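Local coordinates for microcin B17-processing protein McbB (PDB 6GRH), which helps process the inactive McbA precursor into the active peptide antibiotic microcin B17, as one part of an assembly that also contains McbC, at residues M12-I20 with L47-I57; L94-V104 with D137-N147. All blocks are in the same frame, centred on the assembly; numbering follows the deposited sequence.

Contact 1: M12-I20 with L47-I57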
loop_
_atom_site.group_PDB
_atom_site.type_symbol
_atom_site.label_atom_id
_atom_site.label_comp_id
_atom_site.label_asym_id
_atom_site.label_seq_id
_atom_site.Cartn_x
_atom_site.Cartn_y
_atom_site.Cartn_z
ATOM N N MET B 12 6.054 -24.043 -33.791
ATOM C CA MET B 12 6.244 -25.095 -32.761
ATOM C C MET B 12 4.869 -25.587 -32.338
ATOM O O MET B 12 3.999 -24.766 -32.060
ATOM C CB MET B 12 6.964 -24.505 -31.549
ATOM N N ILE B 13 4.687 -26.901 -32.273
ATOM C CA ILE B 13 3.434 -27.506 -31.826
ATOM C C ILE B 13 3.584 -27.971 -30.390
ATOM O O ILE B 13 4.424 -28.797 -30.100
ATOM C CB ILE B 13 3.019 -28.699 -32.713
ATOM C CG1 ILE B 13 2.960 -28.292 -34.184
ATOM C CG2 ILE B 13 1.668 -29.262 -32.266
ATOM C CD1 ILE B 13 1.806 -27.377 -34.537
ATOM N N ASN B 14 2.753 -27.430 -29.507
ATOM C CA ASN B 14 2.741 -27.761 -28.068
ATOM C C ASN B 14 1.573 -28.680 -27.804
ATOM O O ASN B 14 0.477 -28.398 -28.262
ATOM C CB ASN B 14 2.575 -26.496 -27.215
ATOM C CG ASN B 14 3.549 -25.412 -27.609
ATOM O OD1 ASN B 14 3.164 -24.351 -28.122
ATOM N ND2 ASN B 14 4.810 -25.707 -27.473
ATOM N N ILE B 15 1.816 -29.785 -27.099
ATOM C CA ILE B 15 0.747 -30.698 -26.663
ATOM C C ILE B 15 0.268 -30.240 -25.283
ATOM O O ILE B 15 1.064 -30.095 -24.355
ATOM C CB ILE B 15 1.208 -32.175 -26.656
ATOM C CG1 ILE B 15 1.694 -32.572 -28.050
ATOM C CG2 ILE B 15 0.098 -33.121 -26.245
ATOM C CD1 ILE B 15 2.375 -33.921 -28.099
ATOM N N LEU B 16 -1.033 -29.999 -25.170
ATOM C CA LEU B 16 -1.626 -29.406 -23.970
ATOM C C LEU B 16 -2.134 -30.517 -23.068
ATOM O O LEU B 16 -2.145 -31.662 -23.467
ATOM C CB LEU B 16 -2.746 -28.429 -24.348
ATOM C CG LEU B 16 -2.332 -27.320 -25.310
ATOM C CD1 LEU B 16 -3.521 -26.573 -25.908
ATOM C CD2 LEU B 16 -1.399 -26.339 -24.604
ATOM N N PRO B 17 -2.526 -30.196 -21.828
ATOM C CA PRO B 17 -3.040 -31.277 -20.969
ATOM C C PRO B 17 -4.369 -31.860 -21.449
ATOM O O PRO B 17 -5.304 -31.109 -21.734
ATOM C CB PRO B 17 -3.233 -30.588 -19.604
ATOM C CG PRO B 17 -2.293 -29.423 -19.650
ATOM C CD PRO B 17 -2.397 -28.943 -21.077
ATOM N N PHE B 18 -4.448 -33.181 -21.523
ATOM C CA PHE B 18 -5.701 -33.853 -21.847
ATOM C C PHE B 18 -5.662 -35.303 -21.424
ATOM O O PHE B 18 -4.587 -35.833 -21.132
ATOM C CB PHE B 18 -6.010 -33.737 -23.342
ATOM C CG PHE B 18 -5.134 -34.588 -24.220
ATOM C CD1 PHE B 18 -3.876 -34.159 -24.587
ATOM C CD2 PHE B 18 -5.572 -35.827 -24.674
ATOM C CE1 PHE B 18 -3.064 -34.937 -25.407
ATOM C CE2 PHE B 18 -4.773 -36.595 -25.500
ATOM C CZ PHE B 18 -3.516 -36.157 -25.859
ATOM N N GLU B 19 -6.830 -35.940 -21.365
ATOM C CA GLU B 19 -6.913 -37.390 -21.256
ATOM C C GLU B 19 -7.827 -37.917 -22.357
ATOM O O GLU B 19 -8.732 -37.216 -22.824
ATOM C CB GLU B 19 -7.418 -37.855 -19.879
ATOM C CG GLU B 19 -6.568 -37.468 -18.663
ATOM C CD GLU B 19 -5.197 -38.145 -18.592
ATOM O OE1 GLU B 19 -5.024 -39.286 -19.076
ATOM O OE2 GLU B 19 -4.252 -37.510 -18.066
ATOM N N ILE B 20 -7.543 -39.150 -22.783
ATOM C CA ILE B 20 -8.325 -39.859 -23.771
ATOM C C ILE B 20 -8.649 -41.185 -23.094
ATOM O O ILE B 20 -7.751 -41.977 -22.867
ATOM C CB ILE B 20 -7.575 -40.026 -25.124
ATOM C CG1 ILE B 20 -8.366 -40.900 -26.107
ATOM C CG2 ILE B 20 -6.160 -40.605 -24.990
ATOM C CD1 ILE B 20 -9.524 -40.200 -26.767
ATOM N N LEU B 47 -4.799 -39.387 -30.900
ATOM C CA LEU B 47 -4.864 -38.850 -29.564
ATOM C C LEU B 47 -4.079 -39.701 -28.556
ATOM O O LEU B 47 -3.379 -39.155 -27.731
ATOM C CB LEU B 47 -6.326 -38.668 -29.114
ATOM C CG LEU B 47 -7.116 -37.647 -29.902
ATOM C CD1 LEU B 47 -8.616 -37.816 -29.625
ATOM C CD2 LEU B 47 -6.642 -36.226 -29.630
ATOM N N GLU B 48 -4.189 -41.017 -28.629
ATOM C CA GLU B 48 -3.383 -41.904 -27.777
ATOM C C GLU B 48 -1.863 -41.708 -27.945
ATOM O O GLU B 48 -1.120 -41.668 -26.953
ATOM C CB GLU B 48 -3.768 -43.362 -28.017
ATOM C CG GLU B 48 -5.134 -43.654 -27.416
ATOM C CD GLU B 48 -5.665 -45.035 -27.728
ATOM O OE1 GLU B 48 -5.317 -45.606 -28.798
ATOM O OE2 GLU B 48 -6.467 -45.534 -26.901
ATOM N N SER B 49 -1.397 -41.580 -29.187
ATOM C CA SER B 49 0.026 -41.336 -29.438
ATOM C C SER B 49 0.465 -39.974 -28.932
ATOM O O SER B 49 1.521 -39.867 -28.314
ATOM C CB SER B 49 0.391 -41.424 -30.913
ATOM O OG SER B 49 1.610 -40.712 -31.098
ATOM N N LEU B 50 -0.344 -38.942 -29.181
ATOM C CA LEU B 50 -0.058 -37.627 -28.635
ATOM C C LEU B 50 -0.009 -37.642 -27.111
ATOM O O LEU B 50 0.819 -36.935 -26.522
ATOM C CB LEU B 50 -1.072 -36.565 -29.103
ATOM C CG LEU B 50 -0.994 -36.162 -30.580
ATOM C CD1 LEU B 50 -2.076 -35.158 -30.936
ATOM C CD2 LEU B 50 0.374 -35.579 -30.898
ATOM N N ARG B 51 -0.867 -38.448 -26.483
ATOM C CA ARG B 51 -0.891 -38.492 -25.019
ATOM C C ARG B 51 0.382 -39.107 -24.411
ATOM O O ARG B 51 0.804 -38.706 -23.321
ATOM C CB ARG B 51 -2.124 -39.224 -24.490
ATOM C CG ARG B 51 -2.283 -39.180 -22.966
ATOM C CD ARG B 51 -2.266 -37.765 -22.370
ATOM N NE ARG B 51 -2.370 -37.819 -20.926
ATOM C CZ ARG B 51 -1.383 -38.141 -20.082
ATOM N NH1 ARG B 51 -0.156 -38.412 -20.508
ATOM N NH2 ARG B 51 -1.630 -38.191 -18.778
ATOM N N SER B 52 0.982 -40.065 -25.098
ATOM C CA SER B 52 2.227 -40.634 -24.625
ATOM C C SER B 52 3.491 -39.790 -24.913
ATOM O O SER B 52 4.514 -40.047 -24.301
ATOM C CB SER B 52 2.400 -42.080 -25.118
ATOM O OG SER B 52 2.694 -42.087 -26.486
ATOM N N LYS B 53 3.400 -38.744 -25.746
ATOM C CA LYS B 53 4.516 -37.787 -25.950
ATOM C C LYS B 53 4.555 -36.616 -24.967
ATOM O O LYS B 53 3.531 -36.229 -24.394
ATOM C CB LYS B 53 4.476 -37.206 -27.361
ATOM C CG LYS B 53 5.263 -38.025 -28.357
ATOM C CD LYS B 53 5.052 -37.559 -29.781
ATOM C CE LYS B 53 5.363 -38.702 -30.731
ATOM N NZ LYS B 53 6.395 -39.590 -30.136
ATOM N N GLN B 54 5.741 -36.022 -24.834
ATOM C CA GLN B 54 5.998 -34.978 -23.844
ATOM C C GLN B 54 6.149 -33.590 -24.443
ATOM O O GLN B 54 7.188 -33.266 -25.042
ATOM C CB GLN B 54 7.275 -35.283 -23.081
ATOM C CG GLN B 54 7.112 -36.272 -21.948
ATOM C CD GLN B 54 8.328 -36.268 -21.057
ATOM O OE1 GLN B 54 9.371 -36.825 -21.409
ATOM N NE2 GLN B 54 8.211 -35.615 -19.900
ATOM N N GLY B 55 5.121 -32.771 -24.248
ATOM C CA GLY B 55 5.178 -31.370 -24.620
ATOM C C GLY B 55 5.218 -31.146 -26.118
ATOM O O GLY B 55 4.187 -31.197 -26.779
ATOM N N ILE B 56 6.404 -30.955 -26.675
ATOM C CA ILE B 56 6.507 -30.376 -28.023
ATOM C C ILE B 56 6.597 -31.536 -29.024
ATOM O O ILE B 56 7.237 -32.540 -28.749
ATOM C CB ILE B 56 7.740 -29.442 -28.140
ATOM C CG1 ILE B 56 7.425 -28.038 -27.614
ATOM C CG2 ILE B 56 8.249 -29.322 -29.587
ATOM C CD1 ILE B 56 7.093 -27.969 -26.147
ATOM N N ILE B 57 5.948 -31.395 -30.178
ATOM C CA ILE B 57 6.066 -32.404 -31.250
ATOM C C ILE B 57 6.360 -31.696 -32.549
ATOM O O ILE B 57 5.796 -30.647 -32.829
ATOM C CB ILE B 57 4.800 -33.283 -31.388
ATOM C CG1 ILE B 57 5.040 -34.456 -32.342
ATOM C CG2 ILE B 57 3.583 -32.470 -31.820
ATOM C CD1 ILE B 57 3.812 -35.322 -32.565
HETATM O O HOH W 1 6.935 -28.378 -33.085
HETATM O O HOH W 2 2.074 -32.380 -22.843
HETATM O O HOH W 3 -8.259 -44.567 -24.785
#

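Contact 2: L94-V104 with D137-N147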
loop_
_atom_site.group_PDB
_atom_site.type_symbol
_atom_site.label_atom_id
_atom_site.label_comp_id
_atom_site.label_asym_id
_atom_site.label_seq_id
_atom_site.Cartn_x
_atom_site.Cartn_y
_atom_site.Cartn_z
ATOM N N LEU B 94 12.679 -15.217 -25.293
ATOM C CA LEU B 94 13.745 -14.298 -24.847
ATOM C C LEU B 94 14.973 -15.005 -24.289
ATOM O O LEU B 94 16.089 -14.575 -24.526
ATOM C CB LEU B 94 13.215 -13.297 -23.806
ATOM C CG LEU B 94 14.184 -12.165 -23.445
ATOM C CD1 LEU B 94 14.568 -11.331 -24.662
ATOM C CD2 LEU B 94 13.579 -11.286 -22.354
ATOM N N TRP B 95 14.739 -16.076 -23.546
ATOM C CA TRP B 95 15.793 -16.925 -23.036
ATOM C C TRP B 95 15.658 -18.256 -23.751
ATOM O O TRP B 95 14.607 -18.890 -23.710
ATOM C CB TRP B 95 15.676 -17.059 -21.513
ATOM C CG TRP B 95 15.649 -15.721 -20.899
ATOM C CD1 TRP B 95 16.673 -14.815 -20.879
ATOM C CD2 TRP B 95 14.535 -15.074 -20.304
ATOM N NE1 TRP B 95 16.269 -13.661 -20.289
ATOM C CE2 TRP B 95 14.957 -13.792 -19.924
ATOM C CE3 TRP B 95 13.221 -15.466 -20.028
ATOM C CZ2 TRP B 95 14.108 -12.890 -19.271
ATOM C CZ3 TRP B 95 12.395 -14.586 -19.408
ATOM C CH2 TRP B 95 12.831 -13.309 -19.030
ATOM N N VAL B 96 16.729 -18.654 -24.412
ATOM C CA VAL B 96 16.740 -19.854 -25.239
ATOM C C VAL B 96 16.884 -21.123 -24.403
ATOM O O VAL B 96 16.695 -22.218 -24.909
ATOM C CB VAL B 96 17.851 -19.810 -26.296
ATOM C CG1 VAL B 96 17.716 -18.554 -27.168
ATOM C CG2 VAL B 96 19.259 -19.907 -25.697
ATOM N N ASN B 97 17.257 -20.957 -23.141
ATOM C CA ASN B 97 17.487 -22.047 -22.246
ATOM C C ASN B 97 17.384 -21.570 -20.795
ATOM O O ASN B 97 17.603 -20.392 -20.535
ATOM C CB ASN B 97 18.908 -22.505 -22.521
ATOM C CG ASN B 97 19.330 -23.620 -21.635
ATOM O OD1 ASN B 97 20.418 -23.586 -21.060
ATOM N ND2 ASN B 97 18.435 -24.608 -21.463
ATOM N N SER B 98 17.033 -22.488 -19.891
ATOM C CA SER B 98 17.115 -22.285 -18.451
ATOM C C SER B 98 18.088 -23.268 -17.779
ATOM O O SER B 98 18.291 -24.392 -18.263
ATOM C CB SER B 98 15.732 -22.447 -17.836
ATOM O OG SER B 98 14.872 -21.382 -18.209
ATOM N N VAL B 99 18.699 -22.829 -16.680
ATOM C CA VAL B 99 19.476 -23.704 -15.808
ATOM C C VAL B 99 18.975 -23.483 -14.393
ATOM O O VAL B 99 18.577 -22.389 -14.049
ATOM C CB VAL B 99 20.996 -23.467 -15.884
ATOM C CG1 VAL B 99 21.525 -23.813 -17.261
ATOM C CG2 VAL B 99 21.410 -22.046 -15.551
ATOM N N ILE B 100 18.998 -24.528 -13.583
ATOM C CA ILE B 100 18.682 -24.425 -12.171
ATOM C C ILE B 100 19.966 -24.652 -11.387
ATOM O O ILE B 100 20.634 -25.672 -11.571
ATOM C CB ILE B 100 17.605 -25.429 -11.750
ATOM C CG1 ILE B 100 16.311 -25.105 -12.482
ATOM C CG2 ILE B 100 17.384 -25.357 -10.229
ATOM C CD1 ILE B 100 15.202 -26.085 -12.217
ATOM N N ILE B 101 20.349 -23.663 -10.577
ATOM C CA ILE B 101 21.519 -23.757 -9.704
ATOM C C ILE B 101 20.979 -23.861 -8.286
ATOM O O ILE B 101 20.111 -23.051 -7.870
ATOM C CB ILE B 101 22.485 -22.547 -9.846
ATOM C CG1 ILE B 101 22.984 -22.402 -11.294
ATOM C CG2 ILE B 101 23.672 -22.729 -8.916
ATOM C CD1 ILE B 101 23.920 -21.241 -11.588
ATOM N N SER B 102 21.436 -24.854 -7.536
ATOM C CA SER B 102 20.840 -25.072 -6.209
ATOM C C SER B 102 21.766 -25.724 -5.231
ATOM O O SER B 102 22.692 -26.438 -5.624
ATOM C CB SER B 102 19.571 -25.936 -6.343
ATOM O OG SER B 102 18.816 -25.946 -5.146
ATOM N N ASP B 103 21.491 -25.490 -3.954
ATOM C CA ASP B 103 22.121 -26.237 -2.864
ATOM C C ASP B 103 21.413 -27.545 -2.572
ATOM O O ASP B 103 21.927 -28.350 -1.808
ATOM C CB ASP B 103 22.261 -25.372 -1.592
ATOM C CG ASP B 103 20.915 -24.963 -0.945
ATOM O OD1 ASP B 103 19.817 -25.166 -1.506
ATOM O OD2 ASP B 103 20.981 -24.358 0.157
ATOM N N VAL B 104 20.249 -27.777 -3.182
ATOM C CA VAL B 104 19.561 -29.083 -3.102
ATOM C C VAL B 104 19.278 -29.619 -4.518
ATOM O O VAL B 104 18.131 -29.859 -4.862
ATOM C CB VAL B 104 18.253 -29.025 -2.241
ATOM C CG1 VAL B 104 18.584 -28.796 -0.777
ATOM C CG2 VAL B 104 17.273 -27.962 -2.724
ATOM N N ASP B 137 25.001 -17.901 -23.548
ATOM C CA ASP B 137 24.205 -16.710 -23.934
ATOM C C ASP B 137 22.679 -16.909 -23.814
ATOM O O ASP B 137 22.139 -17.988 -24.092
ATOM C CB ASP B 137 24.520 -16.266 -25.390
ATOM C CG ASP B 137 25.883 -15.541 -25.531
ATOM O OD1 ASP B 137 26.719 -15.613 -24.603
ATOM O OD2 ASP B 137 26.122 -14.887 -26.582
ATOM N N SER B 138 21.990 -15.838 -23.417
ATOM C CA SER B 138 20.539 -15.815 -23.379
ATOM C C SER B 138 19.930 -16.938 -22.531
ATOM O O SER B 138 18.951 -17.545 -22.930
ATOM C CB SER B 138 19.956 -15.847 -24.797
ATOM O OG SER B 138 20.534 -14.827 -25.573
ATOM N N THR B 139 20.508 -17.184 -21.361
ATOM C CA THR B 139 20.036 -18.213 -20.452
ATOM C C THR B 139 19.363 -17.577 -19.249
ATOM O O THR B 139 19.884 -16.584 -18.703
ATOM C CB THR B 139 21.219 -19.045 -19.952
ATOM O OG1 THR B 139 21.856 -19.659 -21.073
ATOM C CG2 THR B 139 20.793 -20.099 -18.964
ATOM N N LEU B 140 18.212 -18.125 -18.857
ATOM C CA LEU B 140 17.586 -17.802 -17.569
ATOM C C LEU B 140 18.215 -18.676 -16.482
ATOM O O LEU B 140 18.197 -19.904 -16.567
ATOM C CB LEU B 140 16.084 -18.021 -17.616
ATOM C CG LEU B 140 15.242 -17.766 -16.352
ATOM C CD1 LEU B 140 15.304 -16.309 -15.937
ATOM C CD2 LEU B 140 13.812 -18.190 -16.591
ATOM N N ILE B 141 18.798 -18.049 -15.474
ATOM C CA ILE B 141 19.395 -18.765 -14.367
ATOM C C ILE B 141 18.446 -18.723 -13.172
ATOM O O ILE B 141 18.189 -17.636 -12.610
ATOM C CB ILE B 141 20.773 -18.165 -13.983
ATOM C CG1 ILE B 141 21.708 -18.170 -15.193
ATOM C CG2 ILE B 141 21.353 -18.899 -12.786
ATOM C CD1 ILE B 141 23.060 -17.526 -14.957
ATOM N N TRP B 142 17.942 -19.893 -12.779
ATOM C CA TRP B 142 17.142 -20.032 -11.584
ATOM C C TRP B 142 18.035 -20.493 -10.440
ATOM O O TRP B 142 18.576 -21.584 -10.486
ATOM C CB TRP B 142 15.996 -21.038 -11.789
ATOM C CG TRP B 142 14.971 -20.944 -10.684
ATOM C CD1 TRP B 142 15.199 -21.145 -9.334
ATOM C CD2 TRP B 142 13.599 -20.586 -10.802
ATOM N NE1 TRP B 142 14.044 -20.961 -8.630
ATOM C CE2 TRP B 142 13.054 -20.587 -9.491
ATOM C CE3 TRP B 142 12.769 -20.269 -11.882
ATOM C CZ2 TRP B 142 11.716 -20.280 -9.227
ATOM C CZ3 TRP B 142 11.441 -19.956 -11.631
ATOM C CH2 TRP B 142 10.928 -19.961 -10.304
ATOM N N LEU B 143 18.196 -19.649 -9.409
ATOM C CA LEU B 143 18.969 -20.013 -8.229
ATOM C C LEU B 143 18.026 -20.326 -7.079
ATOM O O LEU B 143 17.320 -19.441 -6.627
ATOM C CB LEU B 143 19.906 -18.883 -7.858
ATOM C CG LEU B 143 20.716 -18.974 -6.568
ATOM C CD1 LEU B 143 21.631 -20.193 -6.532
ATOM C CD2 LEU B 143 21.523 -17.679 -6.415
ATOM N N HIS B 144 18.023 -21.571 -6.607
ATOM C CA HIS B 144 17.121 -21.994 -5.550
ATOM C C HIS B 144 17.963 -22.404 -4.351
ATOM O O HIS B 144 18.783 -23.310 -4.458
ATOM C CB HIS B 144 16.227 -23.141 -6.011
ATOM C CG HIS B 144 15.387 -23.719 -4.922
ATOM N ND1 HIS B 144 14.312 -23.048 -4.391
ATOM C CD2 HIS B 144 15.507 -24.862 -4.216
ATOM C CE1 HIS B 144 13.782 -23.779 -3.425
ATOM N NE2 HIS B 144 14.466 -24.901 -3.323
ATOM N N LEU B 145 17.718 -21.757 -3.204
ATOM C CA LEU B 145 18.444 -22.026 -1.962
ATOM C C LEU B 145 17.525 -22.410 -0.799
ATOM O O LEU B 145 16.631 -21.631 -0.436
ATOM C CB LEU B 145 19.245 -20.790 -1.560
ATOM C CG LEU B 145 20.319 -20.360 -2.560
ATOM C CD1 LEU B 145 20.992 -19.072 -2.115
ATOM C CD2 LEU B 145 21.351 -21.462 -2.734
ATOM N N GLU B 146 17.725 -23.603 -0.238
ATOM C CA GLU B 146 17.174 -23.959 1.076
ATOM C C GLU B 146 17.970 -23.327 2.208
ATOM O O GLU B 146 17.400 -22.828 3.182
ATOM C CB GLU B 146 17.112 -25.481 1.277
ATOM C CG GLU B 146 15.929 -26.096 0.586
ATOM C CD GLU B 146 15.568 -27.514 1.005
ATOM O OE1 GLU B 146 16.028 -28.036 2.049
ATOM O OE2 GLU B 146 14.753 -28.080 0.262
ATOM N N ASN B 147 19.289 -23.349 2.094
ATOM C CA ASN B 147 20.140 -22.747 3.098
ATOM C C ASN B 147 20.705 -21.451 2.529
ATOM O O ASN B 147 21.737 -21.434 1.873
ATOM C CB ASN B 147 21.195 -23.736 3.533
ATOM C CG ASN B 147 20.574 -25.020 4.034
ATOM O OD1 ASN B 147 19.679 -24.997 4.893
ATOM N ND2 ASN B 147 21.002 -26.154 3.471
HETATM O O HOH W 4 23.248 -23.135 0.746
#

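Contact 1: M12-I20 with L47-I57
R51, near the end of helix 41-52, reaches back toward strand 13-23: the lower part of its chain runs along F18 and its tip reaches E19. R51 CB packs against F18 CZ at 3.6 Å. With CG anti to the backbone N (chi1 -174°) and a bend at chi2, the chain turns so that R51 CD lies over one face of the F18 ring, a CH-pi contact 4.1 Å from the ring centroid. R51 NE then gives a weak hydrogen bond to F18 O, and R51 NH2 closes a nearly straight salt bridge of 2.8 Å to E19 OE2, which meets it in the guanidinium plane. Arginine suits this place because its methylenes can lie on an aromatic ring while its head stays charged; the same OE2 also accepts from the backbone N of A233 of the second subunit, which ties the bridge to the interface. At the ring's edge, F18 CZ comes 3.5 Å from L47 O. I20 rests its CD1 on L47 CD1, and I15 CD1 meets L50 CD2 at 3.8 Å, branched and apolar chains filling the strand-helix seam. Past the helix, G55, in the conformer described, makes a backbone turn (phi 69°) that comes most easily to a residue without a side chain, and G55 O accepts from I15 N at 2.8 Å. I57 N donates to I13 O, and N14 faces I56 as an antiparallel non-hydrogen-bonded pair. The short, weakly bonded strand 56-57 thus borders strand 13-23, strand 86-88 pairs with it too, L29 and T31 of strand 26-31 touch F18, and L65 of helix 59-68 packs on L50.

Contact 2: L94-V104 with D137-N147
The indole of W95 has leucines on both sides: L140 CB lies off the rim near W95 CG, 4.0 Å away, L94 CD2 lies over the opposite face toward the rim, and S138 O sits at the edge, near the ring plane. F38 of the McbC chain also packs on W95, so this large apolar ring belongs to a subunit interface. Further along, the imidazole of H144 has CG2 of V104 in plane at its edge, with S102 OG near the edge too, 3.6 Å from H144 CD2. Its ND1 bonds to S171 OG, the hydroxyl that W142 NE1 also reaches, so two buried polar ring nitrogens are satisfied by one serine. The indole of W142 has the backbone N of H144 in plane at its edge. W142 and H144 belong to strand 139-144, which runs parallel to 97-102; the two are inner neighbours in a mixed sheet where 122-127 flanks 97-102 and 167-174 flanks 139-144. Their backbones alternate donors and acceptors, as in W142 N to V99 O (2.9 Å) and I101 N to W142 O (2.7 Å). On one face I101 CD1 meets I141 CG2 at 3.7 Å; beta-branched V99, I101 and I141 suit such an extended, buried backbone, and L143, unbranched at CB, lays CD1 on I101 CG2. On the other face, L250 of helix 236-254 packs on S98, L140 and W142, and I246 on W142. At the C-terminal ends, S102 OG donates to H144 O (2.7 Å) and accepts from V104 N, an ST turn. D103 CG stands between its backbone N and carbonyl carbon (chi1 66°), which brings both carboxylate oxygens to the backbone of 146-147, just past strand 139-144: D103 OD1 takes E146 N at 2.9 Å and D103 OD2 takes N147 N at 2.8 Å, each through its syn lone pair.

From the N terminus, strand 13-23 opens contact 1, and the chain passes through strands 26-31 and 34-38 and helix 41-52 before 47-57 returns to it and closes the first loop. Helices 59-68 and 73-82 and strand 86-88 follow, the last pairing again with strand 13-23. Only then does contact 2 open at 94-104; its loop runs through helix 111-115 and strand 122-127, and closes at 137-147. The two loops therefore follow one another in series, neither nesting nor crossing. Contact 1 ties together the small antiparallel N-terminal sheet and its helix, contact 2 the parallel part of the larger mixed sheet. Their centres lie 26 Å apart.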